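Local coordinates for protein D-alanyl-lipoteichoic acid synthetase (Streptococcus pneumoniae, PDB 3BMA) that probably takes part in the D-alanylation of lipoteichoic acid during cell-wall biogenesis, as a membrane-associated member of the DltD family, at residues F88-M93 with Q279-Q284. The protein carries 1 engineered substitution. Residues are numbered along the deposited sequence; the frame is centred on the assembly and turned at random.
Sequences FGMQQM and QLVLTQ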
loop_
_atom_site.group_PDB
_atom_site.type_symbol
_atom_site.label_atom_id
_atom_site.label_comp_id
_atom_site.label_asym_id
_atom_site.label_seq_id
_atom_site.Cartn_x
_atom_site.Cartn_y
_atom_site.Cartn_z
ATOM N N PHE C 88 -0.343 13.296 -25.060
ATOM C CA PHE C 88 -0.877 12.324 -24.109
ATOM C C PHE C 88 -0.985 10.924 -24.704
ATOM O O PHE C 88 -0.735 9.935 -24.017
ATOM C CB PHE C 88 -2.213 12.802 -23.530
ATOM C CG PHE C 88 -2.069 13.937 -22.555
ATOM C CD1 PHE C 88 -1.264 13.803 -21.430
ATOM C CD2 PHE C 88 -2.737 15.137 -22.757
ATOM C CE1 PHE C 88 -1.114 14.851 -20.537
ATOM C CE2 PHE C 88 -2.598 16.185 -21.862
ATOM C CZ PHE C 88 -1.786 16.040 -20.752
ATOM N N GLY C 89 -1.336 10.850 -25.985
ATOM C CA GLY C 89 -1.349 9.583 -26.718
ATOM C C GLY C 89 0.022 8.935 -26.815
ATOM O O GLY C 89 0.126 7.707 -26.791
ATOM N N MET C 90 1.068 9.762 -26.926
ATOM C CA MET C 90 2.465 9.298 -27.011
ATOM C C MET C 90 2.916 8.587 -25.738
ATOM O O MET C 90 3.677 7.629 -25.812
ATOM C CB MET C 90 3.427 10.458 -27.309
ATOM C CG MET C 90 3.407 10.985 -28.746
ATOM S SD MET C 90 4.484 12.424 -29.010
ATOM C CE MET C 90 3.595 13.216 -30.337
ATOM N N GLN C 91 2.423 9.053 -24.584
ATOM C CA GLN C 91 2.753 8.496 -23.259
ATOM C C GLN C 91 2.438 7.002 -23.111
ATOM O O GLN C 91 2.998 6.331 -22.246
ATOM C CB GLN C 91 2.036 9.276 -22.145
ATOM C CG GLN C 91 2.221 10.797 -22.172
ATOM C CD GLN C 91 3.675 11.226 -22.130
ATOM O OE1 GLN C 91 4.453 10.766 -21.294
ATOM N NE2 GLN C 91 4.049 12.115 -23.041
ATOM N N GLN C 92 1.543 6.501 -23.961
ATOM C CA GLN C 92 1.177 5.086 -24.012
ATOM C C GLN C 92 2.139 4.238 -24.849
ATOM O O GLN C 92 2.096 3.007 -24.786
ATOM C CB GLN C 92 -0.220 4.933 -24.609
ATOM C CG GLN C 92 -1.353 5.530 -23.807
ATOM C CD GLN C 92 -2.652 5.457 -24.568
ATOM O OE1 GLN C 92 -2.886 6.242 -25.482
ATOM N NE2 GLN C 92 -3.504 4.509 -24.203
ATOM N N MET C 93 2.983 4.889 -25.645
ATOM C CA MET C 93 3.807 4.185 -26.632
ATOM C C MET C 93 5.249 4.701 -26.718
ATOM O O MET C 93 5.865 4.657 -27.783
ATOM C CB MET C 93 3.131 4.209 -28.017
ATOM C CG MET C 93 2.679 5.587 -28.484
ATOM S SD MET C 93 2.025 5.563 -30.165
ATOM C CE MET C 93 1.506 7.254 -30.333
ATOM N N GLN C 279 5.242 22.621 -28.083
ATOM C CA GLN C 279 6.473 22.444 -27.322
ATOM C C GLN C 279 6.500 21.173 -26.455
ATOM O O GLN C 279 7.571 20.663 -26.143
ATOM C CB GLN C 279 6.755 23.700 -26.486
ATOM C CG GLN C 279 8.174 23.810 -25.924
ATOM C CD GLN C 279 9.266 23.680 -26.976
ATOM O OE1 GLN C 279 9.092 24.066 -28.135
ATOM N NE2 GLN C 279 10.407 23.138 -26.568
ATOM N N LEU C 280 5.329 20.663 -26.076
ATOM C CA LEU C 280 5.235 19.386 -25.365
ATOM C C LEU C 280 5.650 18.232 -26.261
ATOM O O LEU C 280 6.440 17.380 -25.860
ATOM C CB LEU C 280 3.816 19.149 -24.850
ATOM C CG LEU C 280 3.367 20.007 -23.668
ATOM C CD1 LEU C 280 1.896 19.821 -23.435
ATOM C CD2 LEU C 280 4.147 19.635 -22.426
ATOM N N VAL C 281 5.096 18.219 -27.469
ATOM C CA VAL C 281 5.408 17.222 -28.484
ATOM C C VAL C 281 6.906 17.220 -28.832
ATOM O O VAL C 281 7.549 16.168 -28.790
ATOM C CB VAL C 281 4.525 17.447 -29.739
ATOM C CG1 VAL C 281 5.078 16.734 -30.964
ATOM C CG2 VAL C 281 3.093 17.009 -29.465
ATOM N N LEU C 282 7.455 18.400 -29.133
ATOM C CA LEU C 282 8.861 18.552 -29.529
ATOM C C LEU C 282 9.825 18.081 -28.451
ATOM O O LEU C 282 10.847 17.466 -28.764
ATOM C CB LEU C 282 9.173 20.006 -29.915
ATOM C CG LEU C 282 8.349 20.623 -31.054
ATOM C CD1 LEU C 282 8.747 22.064 -31.305
ATOM C CD2 LEU C 282 8.448 19.806 -32.336
ATOM N N THR C 283 9.481 18.364 -27.191
ATOM C CA THR C 283 10.234 17.883 -26.027
ATOM C C THR C 283 10.232 16.360 -25.956
ATOM O O THR C 283 11.273 15.748 -25.701
ATOM C CB THR C 283 9.674 18.462 -24.707
ATOM O OG1 THR C 283 9.603 19.888 -24.808
ATOM C CG2 THR C 283 10.559 18.098 -23.527
ATOM N N GLN C 284 9.069 15.757 -26.203
ATOM C CA GLN C 284 8.950 14.302 -26.230
ATOM C C GLN C 284 9.763 13.696 -27.375
ATOM O O GLN C 284 10.396 12.653 -27.207
ATOM C CB GLN C 284 7.484 13.863 -26.316
ATOM C CG GLN C 284 7.265 12.407 -25.909
ATOM C CD GLN C 284 7.877 12.088 -24.552
ATOM O OE1 GLN C 284 7.487 12.656 -23.530
ATOM N NE2 GLN C 284 8.842 11.178 -24.540
#
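Met90, on helix 83-90, lies across from Gln284 of helix 274-287, the two CA atoms 8.2 Å apart, and a type I turn runs from Met90 to Met93, closed by a bond from Met93 N to Met90 O of 2.8 Å. The contact is made by side chains, with no hydrogen bond across it. Met90 has a straight CB-CG-SD run (chi2 176°) nearly perpendicular to Val281, and its CE meets both methyls, CG1 and CG2, each at 3.9 Å. On the way its SD passes Gln284 CG at 4.2 Å, where the two side chains lie antiparallel. Both glutamines fold over at CB-CG, and their amide planes stand 73° apart. Gln91 NE2 lies 3.5 Å from Gln284 OE1, the two amides approaching without a hydrogen bond; that NE2 instead bonds back to Tyr87 O, which ties the amide to helix 83-90. Leu280 and Gln284 also touch Tyr87, continuing the interface along helix 83-90. This buried helix-helix packing joins helix 83-90, between strands 72-76 and 101-105 in the chain, to helix 274-287, which leads into strand 291-296, neighbour of 101-105 in the parallel sheet of an alpha/beta fold, consistent with the SGNH-hydrolase clan.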